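Local coordinates for putative uncharacterized protein (Caulobacter crescentus, PDB 4KWY) that probably serves as an LptE-type lipoprotein that helps to assemble lipopolysaccharide in the outer membrane, at residues E69-V74 with R91-V96; S8-I13 with D129-L134; S12-A17 with L34-G39; V96-A101 with A109-G114. All coordinates share one frame; numbering follows the deposited sequence.

Contact 1 (E69-V74 with R91-V96); sequences ELRMSV and RTDVSV
With CG anti to its backbone N (chi1 -166°) and the chain extended as far as NE, Arg71 runs over the face of the sheet it shares with Asp93, whose chi1 of -110° lies off the staggered positions and brings CG closer to 69-74. Arg71 NE donates to Asp93 OD1 at 2.7 Å, nearly along the C-O bond direction; the hydrogen bond is bent (131° at the hydrogen), and OD1 stands out of the guanidinium plane of Arg71, while NH2 adds a weak bond to the same oxygen. From the opposite face of the carboxylate plane, Ser73 OG also gives its proton to Asp93 OD1, at 2.8 Å, and is itself bonded to Arg54. The other oxygen, OD2, is gripped side-on by NE and NH2 of Arg91, in the guanidinium plane, although this side chain is less well ordered; its NH1 pairs with Asp75. Asp93 joins two arginines, Arg71 NH2 and Arg91 NH2 standing 4.0 Å apart, and its charge would be expected to ease their repulsion. Beneath this network lies an antiparallel beta hairpin of strands 67-80 and 86-99, with Leu70-Val96, Met72-Val94 and Val74-Thr92 as hydrogen-bonded pairs; Met72 N reaches Val94 O at 2.7 Å. The face bearing these pairs is largely apolar and is packed by helix 104-135. There Leu70 and Val96 run abreast, Leu70 CD2 3.9 Å from Val96 CG2, while Thr92 OG1 bonds to Trp76.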
loop_
_atom_site.group_PDB
_atom_site.type_symbol
_atom_site.label_atom_id
_atom_site.label_comp_id
_atom_site.label_asym_id
_atom_site.label_seq_id
_atom_site.Cartn_x
_atom_site.Cartn_y
_atom_site.Cartn_z
ATOM N N GLU A 69 13.469 2.839 12.232
ATOM C CA GLU A 69 13.106 3.126 10.846
ATOM C C GLU A 69 12.544 1.869 10.230
ATOM O O GLU A 69 13.115 0.794 10.350
ATOM C CB GLU A 69 14.237 3.696 9.993
ATOM C CG GLU A 69 13.712 4.218 8.654
ATOM C CD GLU A 69 14.709 4.877 7.720
ATOM O OE1 GLU A 69 15.510 4.143 7.096
ATOM O OE2 GLU A 69 14.640 6.117 7.554
ATOM N N LEU A 70 11.396 2.009 9.599
ATOM C CA LEU A 70 10.687 0.925 8.978
ATOM C C LEU A 70 10.519 1.235 7.498
ATOM O O LEU A 70 10.192 2.361 7.123
ATOM C CB LEU A 70 9.366 0.833 9.704
ATOM C CG LEU A 70 8.453 -0.297 9.357
ATOM C CD1 LEU A 70 8.754 -1.512 10.208
ATOM C CD2 LEU A 70 7.079 0.137 9.649
ATOM N N ARG A 71 10.800 0.244 6.657
ATOM C CA ARG A 71 10.750 0.413 5.217
ATOM C C ARG A 71 9.733 -0.499 4.563
ATOM O O ARG A 71 9.688 -1.697 4.827
ATOM C CB ARG A 71 12.129 0.177 4.612
ATOM C CG ARG A 71 12.219 0.655 3.184
ATOM C CD ARG A 71 13.648 0.792 2.770
ATOM N NE ARG A 71 13.772 0.755 1.316
ATOM C CZ ARG A 71 14.654 0.013 0.658
ATOM N NH1 ARG A 71 15.492 -0.775 1.319
ATOM N NH2 ARG A 71 14.703 0.053 -0.666
HETATM N N MSE A 72 8.882 0.099 3.739
HETATM C CA MSE A 72 7.910 -0.662 2.986
HETATM C C MSE A 72 8.291 -0.570 1.512
HETATM O O MSE A 72 8.215 0.505 0.909
HETATM C CB MSE A 72 6.468 -0.213 3.229
HETATM C CG MSE A 72 5.486 -1.081 2.429
HETATM SE SE MSE A 72 3.683 -0.627 2.725
HETATM C CE MSE A 72 3.133 -2.304 3.327
ATOM N N SER A 73 8.682 -1.724 0.946
ATOM C CA SER A 73 9.057 -1.881 -0.455
ATOM C C SER A 73 7.998 -2.704 -1.139
ATOM O O SER A 73 7.676 -3.806 -0.677
ATOM C CB SER A 73 10.415 -2.551 -0.560
ATOM O OG SER A 73 11.371 -1.776 0.134
ATOM N N VAL A 74 7.402 -2.152 -2.207
ATOM C CA VAL A 74 6.307 -2.826 -2.911
ATOM C C VAL A 74 6.516 -2.794 -4.403
ATOM O O VAL A 74 6.606 -1.728 -5.001
ATOM C CB VAL A 74 4.905 -2.196 -2.599
ATOM C CG1 VAL A 74 3.775 -3.180 -2.906
ATOM C CG2 VAL A 74 4.806 -1.638 -1.177
ATOM N N ARG A 91 6.811 0.383 -8.760
ATOM C CA ARG A 91 7.626 0.109 -7.584
ATOM C C ARG A 91 7.424 1.285 -6.642
ATOM O O ARG A 91 7.419 2.426 -7.087
ATOM C CB ARG A 91 9.100 -0.126 -7.963
ATOM C CG ARG A 91 10.097 -0.204 -6.787
ATOM C CD ARG A 91 9.880 -1.353 -5.803
ATOM N NE ARG A 91 10.825 -1.264 -4.684
ATOM C CZ ARG A 91 11.727 -2.193 -4.373
ATOM N NH1 ARG A 91 11.793 -3.324 -5.063
ATOM N NH2 ARG A 91 12.556 -2.008 -3.356
ATOM N N THR A 92 7.134 1.008 -5.378
ATOM C CA THR A 92 6.887 2.044 -4.358
ATOM C C THR A 92 7.762 1.703 -3.151
ATOM O O THR A 92 7.774 0.571 -2.688
ATOM C CB THR A 92 5.353 2.106 -4.039
ATOM O OG1 THR A 92 4.636 2.263 -5.258
ATOM C CG2 THR A 92 4.963 3.224 -3.083
ATOM N N ASP A 93 8.502 2.670 -2.673
ATOM C CA ASP A 93 9.365 2.524 -1.507
ATOM C C ASP A 93 9.049 3.632 -0.543
ATOM O O ASP A 93 9.234 4.796 -0.872
ATOM C CB ASP A 93 10.845 2.571 -1.908
ATOM C CG ASP A 93 11.560 1.245 -1.775
ATOM O OD1 ASP A 93 11.909 0.875 -0.636
ATOM O OD2 ASP A 93 11.843 0.621 -2.821
ATOM N N VAL A 94 8.539 3.278 0.638
ATOM C CA VAL A 94 8.167 4.245 1.668
ATOM C C VAL A 94 8.956 3.958 2.962
ATOM O O VAL A 94 9.097 2.791 3.350
ATOM C CB VAL A 94 6.631 4.203 1.906
ATOM C CG1 VAL A 94 6.238 5.052 3.116
ATOM C CG2 VAL A 94 5.876 4.679 0.670
ATOM N N SER A 95 9.408 5.015 3.645
ATOM C CA SER A 95 10.099 4.902 4.938
ATOM C C SER A 95 9.419 5.737 5.986
ATOM O O SER A 95 9.014 6.850 5.703
ATOM C CB SER A 95 11.555 5.334 4.830
ATOM O OG SER A 95 12.283 4.242 4.303
ATOM N N VAL A 96 9.272 5.180 7.191
ATOM C CA VAL A 96 8.721 5.854 8.358
ATOM C C VAL A 96 9.639 5.589 9.554
ATOM O O VAL A 96 10.427 4.628 9.559
ATOM C CB VAL A 96 7.251 5.459 8.685
ATOM C CG1 VAL A 96 6.314 5.799 7.550
ATOM C CG2 VAL A 96 7.120 3.992 9.078
#

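Contact 2 (S8-I13 with D129-L134); sequences SGLSSI and DLATWL
Gly9, whose carbonyl carbon rests 3.6 Å from Leu134 CD1, has its carbonyl oxygen held from within its own segment: Ser12 N donates to Gly9 O at 3.1 Å, while the Ser12 hydroxyl points to the same oxygen at a separation whose modelled length is doubtful. The backbone bond ties down the turn at the end of the N-terminal helical segment, a type I beta turn from Leu10 to Ile13 in which Ile13 N bonds to Leu10 O. No hydrogen bond crosses to 129-134, where the contact is wholly one of apolar packing. Leu134 CD1 is its hub. Leu134 CD1 sits 3.5 Å from Leu10 N and 3.6 Å from Leu10 CD2, the two leucine side chains passing each other at a slant, and it also meets Ile13 CD1, the isoleucine and leucine reaching toward each other tip to tip. The two methyls of Leu10 take different partners: Leu10 CD1 lies 4.0 Å from Ala131 CB, whereas Leu10 CD2 serves Leu130 as well as Leu134, 3.9 Å from Leu130 CB. In the fold, this is where the N-terminal helix 5-10 and the start of strand 13-17 dock on the last turns of the long helix 104-135, which packs on one face of the beta sheet. Ile13 CD1 adds a contact of 3.9 Å with Leu130 CD1. Leu34 of helix 21-34 touches Leu10, Ile13 and Leu130, and Leu46 and Leu78 of the sheet continue the core past Ile13 and Leu130.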
loop_
_atom_site.group_PDB
_atom_site.type_symbol
_atom_site.label_atom_id
_atom_site.label_comp_id
_atom_site.label_asym_id
_atom_site.label_seq_id
_atom_site.Cartn_x
_atom_site.Cartn_y
_atom_site.Cartn_z
ATOM N N SER A 8 -14.592 6.540 -10.630
ATOM C CA SER A 8 -15.393 5.360 -10.994
ATOM C C SER A 8 -14.460 4.227 -11.472
ATOM O O SER A 8 -14.750 3.046 -11.255
ATOM C CB SER A 8 -16.402 5.722 -12.084
ATOM O OG SER A 8 -16.976 4.592 -12.721
ATOM N N GLY A 9 -13.366 4.617 -12.128
ATOM C CA GLY A 9 -12.336 3.722 -12.628
ATOM C C GLY A 9 -11.476 3.195 -11.498
ATOM O O GLY A 9 -11.139 2.008 -11.474
ATOM N N LEU A 10 -11.128 4.074 -10.542
ATOM C CA LEU A 10 -10.308 3.703 -9.392
ATOM C C LEU A 10 -11.034 2.689 -8.514
ATOM O O LEU A 10 -10.419 1.715 -8.076
ATOM C CB LEU A 10 -9.891 4.928 -8.553
ATOM C CG LEU A 10 -8.794 5.823 -9.117
ATOM C CD1 LEU A 10 -8.815 7.168 -8.443
ATOM C CD2 LEU A 10 -7.421 5.178 -9.012
ATOM N N SER A 11 -12.350 2.878 -8.305
ATOM C CA SER A 11 -13.124 1.959 -7.483
ATOM C C SER A 11 -13.401 0.648 -8.230
ATOM O O SER A 11 -13.857 -0.301 -7.592
ATOM C CB SER A 11 -14.409 2.609 -6.973
ATOM O OG SER A 11 -15.225 3.123 -8.013
ATOM N N SER A 12 -13.066 0.566 -9.558
ATOM C CA SER A 12 -13.202 -0.681 -10.339
ATOM C C SER A 12 -11.953 -1.577 -10.157
ATOM O O SER A 12 -11.947 -2.719 -10.614
ATOM C CB SER A 12 -13.451 -0.391 -11.819
ATOM O OG SER A 12 -12.278 0.050 -12.487
ATOM N N ILE A 13 -10.908 -1.064 -9.466
ATOM C CA ILE A 13 -9.654 -1.786 -9.210
ATOM C C ILE A 13 -9.771 -2.641 -7.928
ATOM O O ILE A 13 -9.951 -2.122 -6.819
ATOM C CB ILE A 13 -8.420 -0.845 -9.151
ATOM C CG1 ILE A 13 -8.224 -0.052 -10.458
ATOM C CG2 ILE A 13 -7.169 -1.625 -8.810
ATOM C CD1 ILE A 13 -7.191 1.128 -10.366
ATOM N N ASP A 129 -0.537 7.449 -8.660
ATOM C CA ASP A 129 0.060 6.851 -9.861
ATOM C C ASP A 129 -1.032 6.199 -10.776
ATOM O O ASP A 129 -1.020 6.405 -11.994
ATOM C CB ASP A 129 1.110 5.830 -9.434
ATOM C CG ASP A 129 1.968 5.280 -10.536
ATOM O OD1 ASP A 129 1.430 4.542 -11.389
ATOM O OD2 ASP A 129 3.195 5.508 -10.495
ATOM N N LEU A 130 -1.986 5.484 -10.173
ATOM C CA LEU A 130 -3.101 4.845 -10.876
ATOM C C LEU A 130 -4.110 5.882 -11.387
ATOM O O LEU A 130 -4.666 5.695 -12.478
ATOM C CB LEU A 130 -3.830 3.854 -9.976
ATOM C CG LEU A 130 -3.104 2.602 -9.532
ATOM C CD1 LEU A 130 -3.900 1.921 -8.470
ATOM C CD2 LEU A 130 -2.896 1.624 -10.660
ATOM N N ALA A 131 -4.373 6.959 -10.588
ATOM C CA ALA A 131 -5.302 8.044 -10.965
ATOM C C ALA A 131 -4.765 8.811 -12.159
ATOM O O ALA A 131 -5.548 9.217 -13.011
ATOM C CB ALA A 131 -5.537 8.990 -9.804
ATOM N N THR A 132 -3.428 8.950 -12.239
ATOM C CA THR A 132 -2.688 9.591 -13.329
ATOM C C THR A 132 -2.819 8.725 -14.584
ATOM O O THR A 132 -2.989 9.246 -15.681
ATOM C CB THR A 132 -1.211 9.803 -12.897
ATOM O OG1 THR A 132 -1.187 10.608 -11.713
ATOM C CG2 THR A 132 -0.352 10.477 -13.977
ATOM N N TRP A 133 -2.765 7.408 -14.409
ATOM C CA TRP A 133 -2.870 6.425 -15.495
ATOM C C TRP A 133 -4.326 6.379 -16.078
ATOM O O TRP A 133 -4.494 6.478 -17.295
ATOM C CB TRP A 133 -2.384 5.062 -14.975
ATOM C CG TRP A 133 -2.292 4.019 -16.034
ATOM C CD1 TRP A 133 -1.278 3.835 -16.927
ATOM C CD2 TRP A 133 -3.249 2.992 -16.291
ATOM N NE1 TRP A 133 -1.555 2.759 -17.739
ATOM C CE2 TRP A 133 -2.764 2.228 -17.376
ATOM C CE3 TRP A 133 -4.506 2.675 -15.743
ATOM C CZ2 TRP A 133 -3.480 1.152 -17.906
ATOM C CZ3 TRP A 133 -5.215 1.609 -16.271
ATOM C CH2 TRP A 133 -4.701 0.863 -17.336
ATOM N N LEU A 134 -5.352 6.307 -15.194
ATOM C CA LEU A 134 -6.788 6.328 -15.506
ATOM C C LEU A 134 -7.272 7.701 -16.040
ATOM O O LEU A 134 -8.323 7.765 -16.691
ATOM C CB LEU A 134 -7.615 5.990 -14.261
ATOM C CG LEU A 134 -7.823 4.534 -13.888
ATOM C CD1 LEU A 134 -8.276 4.440 -12.465
ATOM C CD2 LEU A 134 -8.848 3.838 -14.811
#

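Contact 3 (S12-A17 with L34-G39); sequences SIETVA and LAHRQG
From CB outward, His36 lies against the backbone of strand 13-17 and then the Glu14 side chain. His36 CB is 3.4 Å from Ile13 O, and CG, set anti to the backbone N (chi1 179°), keeps the same distance from that oxygen, so the root of the ring presses on the carbonyl. Farther out, the ring atoms take different partners. ND1 is held by a hydrogen bond to Ser11 O, which restrains the rotation of the imidazole; CD2 passes under Glu14 CA; and His36 NE2, at the tip, comes within 3.6 Å of Glu14 CG. Ile13 C and Glu14 CA both stand over one face, offset toward the rim, and Glu14 CA makes a CH-pi contact, 4.2 Å from the ring centroid of His36 and 16° off its normal. The Glu14 and His36 side chains cross at a slant, with the carboxylate turned 51° from the ring and its OE2 engaged in a salt bridge to Lys45. The contact belongs to a beta-alpha-beta crossover: strand 13-17 leads through helix 21-34 to strand 44-50, its parallel neighbour in the sheet. After helix 21-34, Ala35 leaves helical backbone angles with a positive phi, and His36 then turns back against the first strand. Leu34 CD1 reaches inward, 4.0 Å from Ile13 CG2 and 3.6 Å from Thr15 OG1, the threonine and leucine side chains crossing at about a right angle. That hydroxyl is buried without a polar partner in the model, facing the methyl alone across this contact.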
loop_
_atom_site.group_PDB
_atom_site.type_symbol
_atom_site.label_atom_id
_atom_site.label_comp_id
_atom_site.label_asym_id
_atom_site.label_seq_id
_atom_site.Cartn_x
_atom_site.Cartn_y
_atom_site.Cartn_z
ATOM N N SER A 12 -13.066 0.566 -9.558
ATOM C CA SER A 12 -13.202 -0.681 -10.339
ATOM C C SER A 12 -11.953 -1.577 -10.157
ATOM O O SER A 12 -11.947 -2.719 -10.614
ATOM C CB SER A 12 -13.451 -0.391 -11.819
ATOM O OG SER A 12 -12.278 0.050 -12.487
ATOM N N ILE A 13 -10.908 -1.064 -9.466
ATOM C CA ILE A 13 -9.654 -1.786 -9.210
ATOM C C ILE A 13 -9.771 -2.641 -7.928
ATOM O O ILE A 13 -9.951 -2.122 -6.819
ATOM C CB ILE A 13 -8.420 -0.845 -9.151
ATOM C CG1 ILE A 13 -8.224 -0.052 -10.458
ATOM C CG2 ILE A 13 -7.169 -1.625 -8.810
ATOM C CD1 ILE A 13 -7.191 1.128 -10.366
ATOM N N GLU A 14 -9.612 -3.950 -8.096
ATOM C CA GLU A 14 -9.620 -4.887 -6.986
ATOM C C GLU A 14 -8.190 -5.220 -6.614
ATOM O O GLU A 14 -7.425 -5.731 -7.436
ATOM C CB GLU A 14 -10.388 -6.136 -7.363
ATOM C CG GLU A 14 -10.762 -7.000 -6.183
ATOM C CD GLU A 14 -11.580 -8.184 -6.640
ATOM O OE1 GLU A 14 -12.799 -8.017 -6.878
ATOM O OE2 GLU A 14 -10.979 -9.265 -6.830
ATOM N N THR A 15 -7.835 -4.924 -5.374
ATOM C CA THR A 15 -6.487 -5.094 -4.840
ATOM C C THR A 15 -6.341 -6.494 -4.274
ATOM O O THR A 15 -7.186 -6.960 -3.510
ATOM C CB THR A 15 -6.185 -3.974 -3.851
ATOM O OG1 THR A 15 -6.606 -2.758 -4.461
ATOM C CG2 THR A 15 -4.701 -3.860 -3.515
ATOM N N VAL A 16 -5.299 -7.180 -4.745
ATOM C CA VAL A 16 -4.917 -8.563 -4.424
ATOM C C VAL A 16 -3.543 -8.541 -3.730
ATOM O O VAL A 16 -2.577 -7.953 -4.227
ATOM C CB VAL A 16 -4.888 -9.504 -5.682
ATOM C CG1 VAL A 16 -4.768 -10.969 -5.284
ATOM C CG2 VAL A 16 -6.100 -9.304 -6.581
ATOM N N ALA A 17 -3.465 -9.213 -2.606
ATOM C CA ALA A 17 -2.222 -9.349 -1.883
ATOM C C ALA A 17 -2.098 -10.758 -1.338
ATOM O O ALA A 17 -3.097 -11.388 -0.945
ATOM C CB ALA A 17 -2.146 -8.328 -0.753
ATOM N N LEU A 34 -8.956 3.798 -2.937
ATOM C CA LEU A 34 -9.561 3.518 -4.243
ATOM C C LEU A 34 -11.097 3.489 -4.177
ATOM O O LEU A 34 -11.734 3.650 -5.215
ATOM C CB LEU A 34 -9.038 2.189 -4.841
ATOM C CG LEU A 34 -7.525 2.082 -5.147
ATOM C CD1 LEU A 34 -7.146 0.677 -5.558
ATOM C CD2 LEU A 34 -7.080 3.075 -6.197
ATOM N N ALA A 35 -11.687 3.313 -2.965
ATOM C CA ALA A 35 -13.144 3.229 -2.702
ATOM C C ALA A 35 -13.782 1.974 -3.353
ATOM O O ALA A 35 -14.980 1.975 -3.684
ATOM C CB ALA A 35 -13.866 4.498 -3.158
ATOM N N HIS A 36 -12.986 0.891 -3.489
ATOM C CA HIS A 36 -13.475 -0.360 -4.041
ATOM C C HIS A 36 -14.272 -1.108 -2.969
ATOM O O HIS A 36 -13.712 -1.552 -1.963
ATOM C CB HIS A 36 -12.352 -1.244 -4.631
ATOM C CG HIS A 36 -12.866 -2.558 -5.174
ATOM N ND1 HIS A 36 -13.625 -2.616 -6.335
ATOM C CD2 HIS A 36 -12.772 -3.807 -4.658
ATOM C CE1 HIS A 36 -13.945 -3.890 -6.498
ATOM N NE2 HIS A 36 -13.463 -4.645 -5.512
ATOM N N ARG A 37 -15.588 -1.213 -3.184
ATOM C CA ARG A 37 -16.487 -1.917 -2.277
ATOM C C ARG A 37 -16.374 -3.419 -2.572
ATOM O O ARG A 37 -16.381 -3.810 -3.742
ATOM C CB ARG A 37 -17.926 -1.385 -2.438
ATOM C CG ARG A 37 -18.874 -1.779 -1.304
ATOM C CD ARG A 37 -20.340 -1.465 -1.600
ATOM N NE ARG A 37 -20.776 -1.952 -2.913
ATOM C CZ ARG A 37 -21.147 -3.201 -3.172
ATOM N NH1 ARG A 37 -21.146 -4.116 -2.209
ATOM N NH2 ARG A 37 -21.515 -3.549 -4.397
ATOM N N GLN A 38 -16.191 -4.251 -1.527
ATOM C CA GLN A 38 -16.045 -5.704 -1.704
ATOM C C GLN A 38 -17.355 -6.309 -2.246
ATOM O O GLN A 38 -18.449 -5.945 -1.801
ATOM C CB GLN A 38 -15.573 -6.401 -0.416
ATOM C CG GLN A 38 -14.113 -6.053 -0.061
ATOM C CD GLN A 38 -13.602 -6.761 1.170
ATOM O OE1 GLN A 38 -14.245 -6.784 2.230
ATOM N NE2 GLN A 38 -12.395 -7.303 1.071
ATOM N N GLY A 39 -17.214 -7.154 -3.267
ATOM C CA GLY A 39 -18.342 -7.762 -3.961
ATOM C C GLY A 39 -18.710 -7.018 -5.236
ATOM O O GLY A 39 -19.554 -7.490 -6.013
#

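Contact 4 (V96-A101 with A109-G114); sequences VTYDSA and AAQQDG
Tyr98 and Gln111 extend in the same direction, flank to flank, the aromatic ring flat against the start of the glutamine. Gln111 CA sits over the ring centre, 3.7 Å from the Tyr98 centroid and only 9° off the normal, a well-centred CH-pi contact. The glutamine chain then runs beside the tyrosine: Gln111 CB is 3.7 Å from Tyr98 CZ, Gln111 CG lies 3.4 Å from Tyr98 OH, and the terminal amide is turned 49° from the ring. Tyr98 has CG between its backbone N and carbonyl carbon, the crowded position, and Tyr98 CB comes 3.4 Å from Ala110 O. The end of strand 86-99 and the early part of helix 104-135 are joined by a short connection and run back on each other nearly antiparallel, at 163° with axes 7.7 Å apart, so that the helix returns beside the strand, against the sheet. Ala110 CB fits beside Tyr98 CD1 at 4.0 Å and also touches Asp99 O. At the other end, Val96 CG2 presses to 3.2 Å from Gly114 O. Outside the contact, the Tyr98 ring meets that of Phe68, with planes nearly parallel, and Asp99 forms a salt bridge with Arg67.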
loop_
_atom_site.group_PDB
_atom_site.type_symbol
_atom_site.label_atom_id
_atom_site.label_comp_id
_atom_site.label_asym_id
_atom_site.label_seq_id
_atom_site.Cartn_x
_atom_site.Cartn_y
_atom_site.Cartn_z
ATOM N N VAL A 96 9.272 5.180 7.191
ATOM C CA VAL A 96 8.721 5.854 8.358
ATOM C C VAL A 96 9.639 5.589 9.554
ATOM O O VAL A 96 10.427 4.628 9.559
ATOM C CB VAL A 96 7.251 5.459 8.685
ATOM C CG1 VAL A 96 6.314 5.799 7.550
ATOM C CG2 VAL A 96 7.120 3.992 9.078
ATOM N N THR A 97 9.538 6.455 10.561
ATOM C CA THR A 97 10.190 6.295 11.839
ATOM C C THR A 97 9.091 6.205 12.898
ATOM O O THR A 97 7.966 6.674 12.682
ATOM C CB THR A 97 11.215 7.389 12.151
ATOM O OG1 THR A 97 10.562 8.640 12.271
ATOM C CG2 THR A 97 12.387 7.433 11.160
ATOM N N TYR A 98 9.397 5.539 14.012
ATOM C CA TYR A 98 8.519 5.467 15.174
ATOM C C TYR A 98 9.383 5.510 16.367
ATOM O O TYR A 98 10.528 5.034 16.340
ATOM C CB TYR A 98 7.547 4.269 15.192
ATOM C CG TYR A 98 8.179 2.897 15.176
ATOM C CD1 TYR A 98 8.498 2.240 16.364
ATOM C CD2 TYR A 98 8.394 2.221 13.974
ATOM C CE1 TYR A 98 9.036 0.951 16.355
ATOM C CE2 TYR A 98 8.953 0.940 13.953
ATOM C CZ TYR A 98 9.253 0.302 15.145
ATOM O OH TYR A 98 9.825 -0.942 15.141
ATOM N N ASP A 99 8.873 6.176 17.391
ATOM C CA ASP A 99 9.610 6.307 18.621
ATOM C C ASP A 99 9.024 5.323 19.620
ATOM O O ASP A 99 7.958 5.565 20.182
ATOM C CB ASP A 99 9.598 7.769 19.112
ATOM C CG ASP A 99 10.692 8.640 18.502
ATOM O OD1 ASP A 99 10.888 8.576 17.284
ATOM O OD2 ASP A 99 11.319 9.411 19.247
ATOM N N SER A 100 9.706 4.175 19.782
ATOM C CA SER A 100 9.348 3.082 20.700
ATOM C C SER A 100 9.432 3.512 22.196
ATOM O O SER A 100 9.684 4.677 22.531
ATOM C CB SER A 100 10.239 1.863 20.443
ATOM O OG SER A 100 9.603 0.645 20.785
ATOM N N ALA A 101 9.207 2.551 23.082
ATOM C CA ALA A 101 9.196 2.755 24.522
ATOM C C ALA A 101 9.763 1.531 25.252
ATOM O O ALA A 101 9.801 0.434 24.680
ATOM C CB ALA A 101 7.765 3.021 24.974
ATOM N N ALA A 109 2.474 -0.719 20.095
ATOM C CA ALA A 109 1.545 0.300 19.602
ATOM C C ALA A 109 2.255 1.275 18.624
ATOM O O ALA A 109 1.710 1.571 17.560
ATOM C CB ALA A 109 0.949 1.063 20.774
ATOM N N ALA A 110 3.493 1.686 18.959
ATOM C CA ALA A 110 4.341 2.574 18.162
ATOM C C ALA A 110 4.743 1.918 16.835
ATOM O O ALA A 110 4.685 2.570 15.778
ATOM C CB ALA A 110 5.583 2.973 18.969
ATOM N N GLN A 111 5.101 0.621 16.886
ATOM C CA GLN A 111 5.505 -0.158 15.722
ATOM C C GLN A 111 4.313 -0.359 14.773
ATOM O O GLN A 111 4.435 -0.120 13.563
ATOM C CB GLN A 111 6.126 -1.512 16.134
ATOM C CG GLN A 111 6.708 -2.278 14.913
ATOM C CD GLN A 111 7.323 -3.626 15.206
ATOM O OE1 GLN A 111 6.811 -4.428 16.005
ATOM N NE2 GLN A 111 8.394 -3.933 14.483
ATOM N N GLN A 112 3.165 -0.762 15.320
ATOM C CA GLN A 112 1.955 -0.969 14.516
ATOM C C GLN A 112 1.480 0.331 13.875
ATOM O O GLN A 112 1.015 0.286 12.744
ATOM C CB GLN A 112 0.835 -1.603 15.349
ATOM C CG GLN A 112 1.121 -3.069 15.650
ATOM C CD GLN A 112 -0.012 -3.735 16.362
ATOM O OE1 GLN A 112 -0.597 -3.189 17.308
ATOM N NE2 GLN A 112 -0.351 -4.938 15.913
ATOM N N ASP A 113 1.617 1.472 14.578
ATOM C CA ASP A 113 1.255 2.791 14.060
ATOM C C ASP A 113 2.213 3.160 12.905
ATOM O O ASP A 113 1.741 3.640 11.876
ATOM C CB ASP A 113 1.239 3.858 15.165
ATOM C CG ASP A 113 1.032 5.266 14.645
ATOM O OD1 ASP A 113 -0.112 5.607 14.297
ATOM O OD2 ASP A 113 2.013 5.995 14.537
ATOM N N GLY A 114 3.509 2.849 13.051
ATOM C CA GLY A 114 4.505 3.063 12.001
ATOM C C GLY A 114 4.166 2.264 10.749
ATOM O O GLY A 114 4.198 2.782 9.624
#

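How the contacts relate
From the N terminus, contacts 2 and 3 open together, sharing Ser12 and Ile13 where helix 5-10 gives way to strand 13-17. Contact 3 closes first, around helix 21-34, binding the crossover loop to the edge of the sheet. Contact 1 then opens and closes as the hairpin of strands 67-80 and 86-99, and contact 4 follows in series, sharing Val96 and touching contact 1 as the chain turns into helix 104-135. Contact 2 closes last, near the helix's far end, enclosing contacts 1 and 4, while contact 3 starts from the same residues. Contacts 2 and 4 thus hold this one helix at two places whose centres lie 31 Å apart, on opposite sides of the chain's centre.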